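Local coordinates for triacylglycerol lipase (PDB 3O0D), which probably hydrolyses the ester bonds of triacylglycerols, as an extracellular, glycosylated lipase of the alpha/beta-hydrolase fold, at residues Trp200-Phe205 against His243-Val248; Ala167-Gly172 against Leu187-Val192; Leu55-His60 against Gly141-Ser146. All blocks are in the same frame, centred on the assembly; numbering follows the deposited sequence.

Contact 1 (Trp200-Phe205 against His243-Val248); sequences WVDKLF and HCSGEV. With K (potassium ion), chain N.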
loop_
_atom_site.group_PDB
_atom_site.type_symbol
_atom_site.label_atom_id
_atom_site.label_comp_id
_atom_site.label_asym_id
_atom_site.label_seq_id
_atom_site.Cartn_x
_atom_site.Cartn_y
_atom_site.Cartn_z
ATOM N N TRP A 200 -16.589 2.472 4.480
ATOM C CA TRP A 200 -16.812 3.298 3.350
ATOM C C TRP A 200 -15.861 2.883 2.213
ATOM O O TRP A 200 -16.295 2.721 1.049
ATOM C CB TRP A 200 -16.669 4.756 3.749
ATOM C CG TRP A 200 -16.640 5.715 2.539
ATOM C CD1 TRP A 200 -17.741 6.136 1.811
ATOM C CD2 TRP A 200 -15.532 6.357 1.978
ATOM N NE1 TRP A 200 -17.356 6.982 0.835
ATOM C CE2 TRP A 200 -16.004 7.136 0.894
ATOM C CE3 TRP A 200 -14.159 6.360 2.254
ATOM C CZ2 TRP A 200 -15.153 7.935 0.119
ATOM C CZ3 TRP A 200 -13.323 7.133 1.474
ATOM C CH2 TRP A 200 -13.817 7.901 0.405
ATOM N N VAL A 201 -14.574 2.650 2.570
ATOM C CA VAL A 201 -13.575 2.116 1.617
ATOM C C VAL A 201 -14.088 0.771 1.055
ATOM O O VAL A 201 -13.971 0.556 -0.172
ATOM C CB VAL A 201 -12.243 1.955 2.289
ATOM C CG1 VAL A 201 -11.264 1.111 1.341
ATOM C CG2 VAL A 201 -11.653 3.354 2.556
ATOM N N ASP A 202 -14.657 -0.102 1.859
ATOM C CA ASP A 202 -15.131 -1.414 1.352
ATOM C C ASP A 202 -16.290 -1.135 0.338
ATOM O O ASP A 202 -16.380 -1.736 -0.702
ATOM C CB ASP A 202 -15.637 -2.305 2.456
ATOM C CG ASP A 202 -14.539 -3.053 3.209
ATOM O OD1 ASP A 202 -13.339 -2.884 2.808
ATOM O OD2 ASP A 202 -14.843 -3.737 4.243
ATOM N N LYS A 203 -17.206 -0.213 0.686
ATOM C CA LYS A 203 -18.266 0.080 -0.282
ATOM C C LYS A 203 -17.705 0.634 -1.569
ATOM O O LYS A 203 -18.187 0.290 -2.648
ATOM C CB LYS A 203 -19.253 1.093 0.349
ATOM C CG LYS A 203 -20.041 0.505 1.455
ATOM C CD LYS A 203 -21.129 1.520 2.005
ATOM C CE LYS A 203 -21.266 1.381 3.514
ATOM N NZ LYS A 203 -22.565 1.871 4.190
ATOM N N LEU A 204 -16.692 1.509 -1.474
ATOM C CA LEU A 204 -16.131 2.218 -2.573
ATOM C C LEU A 204 -15.471 1.190 -3.489
ATOM O O LEU A 204 -15.649 1.201 -4.712
ATOM C CB LEU A 204 -15.153 3.307 -2.121
ATOM C CG LEU A 204 -14.430 4.217 -3.083
ATOM C CD1 LEU A 204 -15.393 5.249 -3.788
ATOM C CD2 LEU A 204 -13.363 5.003 -2.388
ATOM N N PHE A 205 -14.698 0.274 -2.899
ATOM C CA PHE A 205 -13.928 -0.629 -3.776
ATOM C C PHE A 205 -14.574 -1.937 -4.073
ATOM O O PHE A 205 -14.241 -2.527 -5.119
ATOM C CB PHE A 205 -12.504 -0.927 -3.173
ATOM C CG PHE A 205 -11.518 0.144 -3.462
ATOM C CD1 PHE A 205 -10.746 0.123 -4.633
ATOM C CD2 PHE A 205 -11.343 1.216 -2.599
ATOM C CE1 PHE A 205 -9.841 1.132 -4.928
ATOM C CE2 PHE A 205 -10.441 2.182 -2.863
ATOM C CZ PHE A 205 -9.654 2.168 -4.026
ATOM N N HIS A 243 -9.130 -2.054 9.900
ATOM C CA HIS A 243 -8.838 -2.114 8.509
ATOM C C HIS A 243 -10.109 -2.226 7.644
ATOM O O HIS A 243 -11.163 -2.723 8.087
ATOM C CB HIS A 243 -8.041 -3.407 8.226
ATOM C CG HIS A 243 -6.514 -3.277 8.357
ATOM N ND1 HIS A 243 -5.742 -2.380 7.672
ATOM C CD2 HIS A 243 -5.655 -4.034 9.093
ATOM C CE1 HIS A 243 -4.452 -2.598 7.951
ATOM N NE2 HIS A 243 -4.378 -3.596 8.824
ATOM N N CYS A 244 -9.948 -1.788 6.413
ATOM C CA CYS A 244 -10.855 -2.209 5.354
ATOM C C CYS A 244 -10.592 -3.671 4.992
ATOM O O CYS A 244 -9.603 -4.300 5.461
ATOM C CB CYS A 244 -10.636 -1.291 4.143
ATOM S SG CYS A 244 -9.033 -1.493 3.283
ATOM N N SER A 245 -11.498 -4.227 4.208
ATOM C CA SER A 245 -11.300 -5.634 3.722
ATOM C C SER A 245 -10.206 -5.683 2.648
ATOM O O SER A 245 -9.796 -4.684 2.077
ATOM C CB SER A 245 -12.574 -6.173 3.094
ATOM O OG SER A 245 -13.559 -6.138 4.126
ATOM N N GLY A 246 -9.846 -6.925 2.297
ATOM C CA GLY A 246 -8.965 -7.049 1.161
ATOM C C GLY A 246 -7.566 -7.665 1.447
ATOM O O GLY A 246 -6.684 -7.573 0.612
ATOM N N GLU A 247 -7.440 -8.287 2.616
ATOM C CA GLU A 247 -6.137 -8.826 3.057
ATOM C C GLU A 247 -5.689 -10.053 2.193
ATOM O O GLU A 247 -6.533 -10.934 1.911
ATOM C CB GLU A 247 -6.256 -9.281 4.513
ATOM C CG GLU A 247 -4.886 -9.840 5.068
ATOM C CD GLU A 247 -4.898 -10.085 6.552
ATOM O OE1 GLU A 247 -6.019 -10.172 7.178
ATOM O OE2 GLU A 247 -3.785 -10.225 7.156
ATOM N N VAL A 248 -4.409 -10.015 1.761
ATOM C CA VAL A 248 -3.717 -11.153 1.115
ATOM C C VAL A 248 -2.497 -11.477 2.025
ATOM O O VAL A 248 -1.688 -10.624 2.253
ATOM C CB VAL A 248 -3.159 -10.674 -0.177
ATOM C CG1 VAL A 248 -2.385 -11.871 -0.884
ATOM C CG2 VAL A 248 -4.390 -10.185 -1.103
HETATM K K K N . -7.019 0.005 6.173
HETATM O O HOH W 1 -8.681 1.804 8.080
#
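Asp-202 on the helix takes two donors from Ser-245 in the loop before strand 247-250. Its OD1 accepts the backbone N of Ser-245 at 2.7 Å, through the lone pair on the side of the other oxygen. The bond is fairly straight, with 154° at the hydrogen. The second oxygen, OD2, accepts the hydroxyl OG of Ser-245, also at 2.7 Å. This donor stands well above the carboxylate plane, 46° out of it. Ser-245 can offer both groups because its OG lies beside its own backbone N (chi1 -60°). The two bonds, one to each oxygen, hold the carboxylate in a fixed rotation. Asp-202 is buried, so these donors probably help to stabilise its charge within the protein.

Cys-244 packs beside this polar pair. Its CB lies 3.4 Å from Asp-202 OD1 and 3.7 Å from Val-201 CG1. The sulfur also reaches the valine, with SG 3.9 Å from Val-201 CG1. Neighbouring residues of the helix thus present a methyl group and a carboxylate to the loop. The end of the His-243 side chain leads away from the helix. Its ND1 is 3.1 Å from the potassium ion, which lies in the plane of the imidazole at its edge.

The contact joins helix 195-206 to the loop that enters the central sheet. Val-201 and Trp-200 of that helix also pack on Ile-173 of helix 163-177. Cys-244 O is hydrogen-bonded to Arg-224 NH2. The chain then runs into strand 247-250, between strand 222-227 and strand 262-265.

Contact 2 (Ala167-Gly172 against Leu187-Val192); sequences AALLFG and LGQPIV. With K (potassium ion), chain N.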
loop_
_atom_site.group_PDB
_atom_site.type_symbol
_atom_site.label_atom_id
_atom_site.label_comp_id
_atom_site.label_asym_id
_atom_site.label_seq_id
_atom_site.Cartn_x
_atom_site.Cartn_y
_atom_site.Cartn_z
ATOM N N ALA A 167 -0.004 5.706 2.409
ATOM C CA ALA A 167 -0.088 6.827 1.446
ATOM C C ALA A 167 -0.762 6.250 0.152
ATOM O O ALA A 167 -1.640 6.915 -0.443
ATOM C CB ALA A 167 1.273 7.394 1.102
ATOM N N ALA A 168 -0.419 5.043 -0.241
ATOM C CA ALA A 168 -1.003 4.479 -1.470
ATOM C C ALA A 168 -2.510 4.213 -1.410
ATOM O O ALA A 168 -3.234 4.475 -2.320
ATOM C CB ALA A 168 -0.228 3.197 -1.909
ATOM N N LEU A 169 -2.937 3.681 -0.310
ATOM C CA LEU A 169 -4.358 3.456 -0.027
ATOM C C LEU A 169 -5.149 4.787 -0.137
ATOM O O LEU A 169 -6.137 4.888 -0.912
ATOM C CB LEU A 169 -4.585 2.745 1.282
ATOM C CG LEU A 169 -6.039 2.645 1.662
ATOM C CD1 LEU A 169 -6.778 1.825 0.537
ATOM C CD2 LEU A 169 -6.392 2.050 3.053
ATOM N N LEU A 170 -4.646 5.804 0.574
ATOM C CA LEU A 170 -5.302 7.108 0.516
ATOM C C LEU A 170 -5.195 7.741 -0.860
ATOM O O LEU A 170 -6.206 8.334 -1.308
ATOM C CB LEU A 170 -4.641 8.066 1.566
ATOM C CG LEU A 170 -4.958 7.565 2.940
ATOM C CD1 LEU A 170 -4.221 8.531 4.009
ATOM C CD2 LEU A 170 -6.393 7.520 3.205
ATOM N N PHE A 171 -4.050 7.591 -1.548
ATOM C CA PHE A 171 -3.899 8.209 -2.852
ATOM C C PHE A 171 -4.843 7.449 -3.819
ATOM O O PHE A 171 -5.467 8.092 -4.738
ATOM C CB PHE A 171 -2.444 8.152 -3.352
ATOM C CG PHE A 171 -2.155 9.159 -4.362
ATOM C CD1 PHE A 171 -1.429 10.309 -4.027
ATOM C CD2 PHE A 171 -2.695 9.040 -5.671
ATOM C CE1 PHE A 171 -1.163 11.322 -4.967
ATOM C CE2 PHE A 171 -2.481 10.028 -6.588
ATOM C CZ PHE A 171 -1.699 11.217 -6.252
ATOM N N GLY A 172 -4.965 6.119 -3.668
ATOM C CA GLY A 172 -5.942 5.397 -4.514
ATOM C C GLY A 172 -7.397 5.818 -4.299
ATOM O O GLY A 172 -8.217 5.971 -5.241
ATOM N N LEU A 187 1.608 -3.101 0.805
ATOM C CA LEU A 187 2.335 -4.216 1.474
ATOM C C LEU A 187 2.722 -3.701 2.855
ATOM O O LEU A 187 3.326 -2.617 2.969
ATOM C CB LEU A 187 3.587 -4.538 0.671
ATOM C CG LEU A 187 3.262 -4.967 -0.800
ATOM C CD1 LEU A 187 3.626 -3.818 -1.798
ATOM C CD2 LEU A 187 4.221 -6.197 -1.197
ATOM N N GLY A 188 2.399 -4.503 3.867
ATOM C CA GLY A 188 2.865 -4.194 5.213
ATOM C C GLY A 188 2.156 -2.859 5.660
ATOM O O GLY A 188 2.804 -2.021 6.317
ATOM N N GLN A 189 0.927 -2.654 5.198
ATOM C CA GLN A 189 0.245 -1.361 5.468
ATOM C C GLN A 189 -0.398 -1.272 6.821
ATOM O O GLN A 189 -1.173 -2.122 7.219
ATOM C CB GLN A 189 -0.841 -1.217 4.399
ATOM C CG GLN A 189 -1.697 0.157 4.511
ATOM C CD GLN A 189 -3.117 -0.170 4.172
ATOM O OE1 GLN A 189 -3.353 -0.741 3.090
ATOM N NE2 GLN A 189 -4.051 0.069 5.101
ATOM N N PRO A 190 -0.124 -0.183 7.583
ATOM C CA PRO A 190 -0.725 -0.037 8.910
ATOM C C PRO A 190 -2.231 0.311 8.792
ATOM O O PRO A 190 -2.697 0.644 7.638
ATOM C CB PRO A 190 0.105 1.138 9.523
ATOM C CG PRO A 190 0.542 2.000 8.324
ATOM C CD PRO A 190 0.756 0.904 7.170
ATOM N N ILE A 191 -3.011 0.175 9.878
ATOM C CA ILE A 191 -4.423 0.529 9.849
ATOM C C ILE A 191 -4.572 2.063 9.688
ATOM O O ILE A 191 -3.950 2.816 10.440
ATOM C CB ILE A 191 -5.074 0.092 11.155
ATOM C CG1 ILE A 191 -4.851 -1.380 11.414
ATOM C CG2 ILE A 191 -6.640 0.310 11.064
ATOM C CD1 ILE A 191 -5.136 -1.789 12.872
ATOM N N VAL A 192 -5.339 2.505 8.710
ATOM C CA VAL A 192 -5.370 3.894 8.325
ATOM C C VAL A 192 -6.425 4.739 9.115
ATOM O O VAL A 192 -6.170 5.943 9.452
ATOM C CB VAL A 192 -5.539 3.959 6.765
ATOM C CG1 VAL A 192 -5.840 5.341 6.329
ATOM C CG2 VAL A 192 -4.134 3.486 6.095
HETATM K K K N . -7.019 0.005 6.173
HETATM O O HOH W 1 -8.681 1.804 8.080
#
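Leu-169 and Leu-170 on helix 163-177 pack on Gln-189 and Val-192, in the loop after strand 183-187. The helix is the crossover of a beta-alpha-beta unit of the alpha/beta-hydrolase fold, between the parallel strands 155-161 and 183-187. Gly-160, Ser-162 and Gly-164 span the tight turn from strand 155-161 into this helix, a pattern consistent with the nucleophile elbow of lipases.

The apolar contacts centre on Val-192, whose two methyls divide between the leucines. CG1 lies 3.8 Å from Leu-170 CD2, and these side chains run past each other in opposite directions. CG2 lies 4.1 Å from Leu-169 CD2. Leu-170 also touches Tyr-133 of helix 127-150.

The second kind of contact sets a methyl against an amide. Leu-169 and Gln-189 cross at about a right angle, with Leu-169 CD2 4.1 Å from Gln-189 CD. Leu-169 extends toward the loop because its CG lies opposite the backbone N (chi1 173°).

The third kind involves the potassium ion at the end of the Gln-189 side chain, an ion shared with His-243. Leu-169 CD2 stands against it, 3.8 Å from the potassium.

Contact 3 (Leu55-His60 against Gly141-Ser146); sequences LIEEFH and GPKLDS. With NAG (2-acetamido-2-deoxy-beta-D-glucopyranose), chain H.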
loop_
_atom_site.group_PDB
_atom_site.type_symbol
_atom_site.label_atom_id
_atom_site.label_comp_id
_atom_site.label_asym_id
_atom_site.label_seq_id
_atom_site.Cartn_x
_atom_site.Cartn_y
_atom_site.Cartn_z
ATOM N N LEU A 55 11.113 5.790 -16.168
ATOM C CA LEU A 55 10.992 6.617 -15.000
ATOM C C LEU A 55 10.545 8.039 -15.515
ATOM O O LEU A 55 11.190 8.586 -16.457
ATOM C CB LEU A 55 12.303 6.669 -14.295
ATOM C CG LEU A 55 12.301 7.640 -13.078
ATOM C CD1 LEU A 55 11.381 7.144 -11.885
ATOM C CD2 LEU A 55 13.723 7.864 -12.611
ATOM N N ILE A 56 9.485 8.536 -14.904
ATOM C CA ILE A 56 9.034 9.915 -15.246
ATOM C C ILE A 56 9.710 10.896 -14.265
ATOM O O ILE A 56 10.381 11.882 -14.700
ATOM C CB ILE A 56 7.504 10.062 -15.298
ATOM C CG1 ILE A 56 6.953 9.151 -16.462
ATOM C CG2 ILE A 56 7.150 11.612 -15.550
ATOM C CD1 ILE A 56 7.842 9.112 -17.757
ATOM N N GLU A 57 9.511 10.645 -12.976
ATOM C CA GLU A 57 9.990 11.617 -11.957
ATOM C C GLU A 57 10.139 10.898 -10.648
ATOM O O GLU A 57 9.281 10.103 -10.289
ATOM C CB GLU A 57 8.925 12.732 -11.767
ATOM C CG GLU A 57 9.447 13.885 -10.923
ATOM C CD GLU A 57 8.631 15.195 -11.070
ATOM O OE1 GLU A 57 8.091 15.500 -12.171
ATOM O OE2 GLU A 57 8.616 15.940 -10.065
ATOM N N GLU A 58 11.172 11.288 -9.877
ATOM C CA GLU A 58 11.261 10.830 -8.485
ATOM C C GLU A 58 10.799 12.016 -7.587
ATOM O O GLU A 58 10.815 13.197 -8.009
ATOM C CB GLU A 58 12.700 10.572 -8.132
ATOM C CG GLU A 58 13.462 9.573 -8.899
ATOM C CD GLU A 58 14.824 9.322 -8.236
ATOM O OE1 GLU A 58 15.557 8.447 -8.728
ATOM O OE2 GLU A 58 15.183 10.025 -7.233
ATOM N N PHE A 59 10.375 11.717 -6.372
ATOM C CA PHE A 59 10.139 12.772 -5.401
ATOM C C PHE A 59 10.707 12.328 -4.013
ATOM O O PHE A 59 10.770 11.122 -3.695
ATOM C CB PHE A 59 8.643 13.103 -5.333
ATOM C CG PHE A 59 7.722 11.897 -5.048
ATOM C CD1 PHE A 59 7.258 11.591 -3.759
ATOM C CD2 PHE A 59 7.279 11.082 -6.127
ATOM C CE1 PHE A 59 6.382 10.490 -3.501
ATOM C CE2 PHE A 59 6.448 9.943 -5.855
ATOM C CZ PHE A 59 5.984 9.685 -4.590
ATOM N N HIS A 60 11.110 13.294 -3.159
ATOM C CA HIS A 60 11.692 12.900 -1.879
ATOM C C HIS A 60 11.471 14.134 -0.978
ATOM O O HIS A 60 11.850 15.240 -1.406
ATOM C CB HIS A 60 13.168 12.558 -2.096
ATOM C CG HIS A 60 14.013 12.699 -0.864
ATOM N ND1 HIS A 60 14.268 11.659 0.013
ATOM C CD2 HIS A 60 14.682 13.779 -0.371
ATOM C CE1 HIS A 60 15.007 12.110 1.025
ATOM N NE2 HIS A 60 15.280 13.387 0.804
ATOM N N GLY A 141 1.267 15.117 -7.613
ATOM C CA GLY A 141 -0.068 15.091 -8.121
ATOM C C GLY A 141 -0.181 15.740 -9.496
ATOM O O GLY A 141 -0.799 15.126 -10.411
ATOM N N PRO A 142 0.359 16.955 -9.663
ATOM C CA PRO A 142 0.230 17.620 -10.974
ATOM C C PRO A 142 0.964 16.851 -12.104
ATOM O O PRO A 142 0.425 16.749 -13.267
ATOM C CB PRO A 142 0.870 19.023 -10.718
ATOM C CG PRO A 142 0.404 19.311 -9.271
ATOM C CD PRO A 142 0.839 17.911 -8.631
ATOM N N LYS A 143 2.179 16.359 -11.806
ATOM C CA LYS A 143 2.919 15.542 -12.758
ATOM C C LYS A 143 2.115 14.258 -13.116
ATOM O O LYS A 143 2.051 13.936 -14.342
ATOM C CB LYS A 143 4.346 15.209 -12.342
ATOM C CG LYS A 143 5.181 14.667 -13.396
ATOM C CD LYS A 143 5.307 15.601 -14.582
ATOM C CE LYS A 143 6.488 15.225 -15.420
ATOM N NZ LYS A 143 7.016 16.446 -16.083
ATOM N N LEU A 144 1.530 13.570 -12.128
ATOM C CA LEU A 144 0.675 12.385 -12.405
ATOM C C LEU A 144 -0.489 12.746 -13.342
ATOM O O LEU A 144 -0.733 12.097 -14.384
ATOM C CB LEU A 144 0.107 11.831 -11.121
ATOM C CG LEU A 144 -0.926 10.708 -11.242
ATOM C CD1 LEU A 144 -0.284 9.451 -11.953
ATOM C CD2 LEU A 144 -1.340 10.339 -9.900
ATOM N N ASP A 145 -1.195 13.821 -12.981
ATOM C CA ASP A 145 -2.272 14.269 -13.935
ATOM C C ASP A 145 -1.781 14.517 -15.372
ATOM O O ASP A 145 -2.464 14.130 -16.324
ATOM C CB ASP A 145 -2.958 15.544 -13.363
ATOM C CG ASP A 145 -4.071 15.212 -12.403
ATOM O OD1 ASP A 145 -4.735 14.157 -12.526
ATOM O OD2 ASP A 145 -4.333 16.032 -11.487
ATOM N N SER A 146 -0.608 15.101 -15.584
ATOM C CA SER A 146 -0.120 15.343 -16.935
ATOM C C SER A 146 0.213 14.028 -17.619
ATOM O O SER A 146 -0.045 13.853 -18.805
ATOM C CB SER A 146 1.070 16.292 -17.021
ATOM O OG SER A 146 2.265 15.692 -16.603
HETATM C C1 NAG H . -7.751 15.842 -8.516
HETATM C C2 NAG H . -7.142 14.739 -9.412
HETATM C C3 NAG H . -7.586 14.995 -10.847
HETATM C C4 NAG H . -9.113 15.089 -10.940
HETATM C C5 NAG H . -9.523 16.222 -10.030
HETATM C C6 NAG H . -11.002 16.652 -10.076
HETATM C C7 NAG H . -4.967 13.842 -8.696
HETATM C C8 NAG H . -3.472 13.918 -8.805
HETATM N N2 NAG H . -5.677 14.729 -9.403
HETATM O O3 NAG H . -7.077 13.925 -11.666
HETATM O O4 NAG H . -9.472 15.469 -12.272
HETATM O O5 NAG H . -9.140 15.840 -8.691
HETATM O O6 NAG H . -11.773 15.505 -10.045
HETATM O O7 NAG H . -5.509 13.028 -7.970
#
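Lys-143 leaves its helix with CG opposite the backbone N (chi1 -167°), then bends at chi2 (59°) and runs past Glu-57 and Ile-56. Glu-57 comes to meet it from the strand. Its own CG also lies opposite the backbone N (chi1 -170°), and the chain beyond is extended. The two side chains therefore meet at a slant, alongside rather than end to end.

The carboxylate oxygen OE1 of Glu-57 rests on the lysine's methylene chain. It is 3.3 Å from Lys-143 CG and 3.6 Å from Lys-143 CE. The ammonium is farther off, with NZ 4.2 Å from Glu-57 OE1, beyond a salt bridge. Ile-56 touches the same chain nearer its tip, with CG2 3.7 Å from Lys-143 CE; the two side chains cross at about a right angle.

Two consecutive strand residues can face the helix because Ile-56 and Glu-57 both lie opposite Leu-72, a classic beta bulge. Strand 53-60 is an outermost strand of the sheet, and helix 127-150 packs against it here. Phe-59 adds to this packing on Thr-136, Gln-139 and Ile-140 of the helix.

Elsewhere on the same helical turns, Ser-146 OG is bonded to Lys-143 O at 2.9 Å. Asp-145 points to an attached N-acetylglucosamine: its OD2 accepts N2 of the sugar at 2.8 Å, and its OD1 accepts the hydroxyl O3. His-180 also binds this sugar.

Across the strand and helix, then, the lysine contributes mainly its hydrocarbon. The opposite charges probably attract through space, at the surface, where solvent should weaken the effect.

Overall arrangement
Contacts 1 and 2 are buried and neighbouring. Contact 3 lies at the surface, its centre about 19 Å from that of contact 2 and about 27 Å from that of contact 1. The first two share the potassium ion and a water, and His-243 of one packs on Gln-189 and Ile-191 of the other. Contact 1 depends on buried hydrogen bonds to a carboxylate. Contact 2 is mostly apolar. Contact 3 pairs a carboxylate with an aliphatic chain, its charges near each other but beyond a salt bridge. Phe-171 and Leu-144 join contact 2 to contact 3, linking helices 163-177 and 127-150. Contacts 1 and 3 reach different parts of the same mixed sheet.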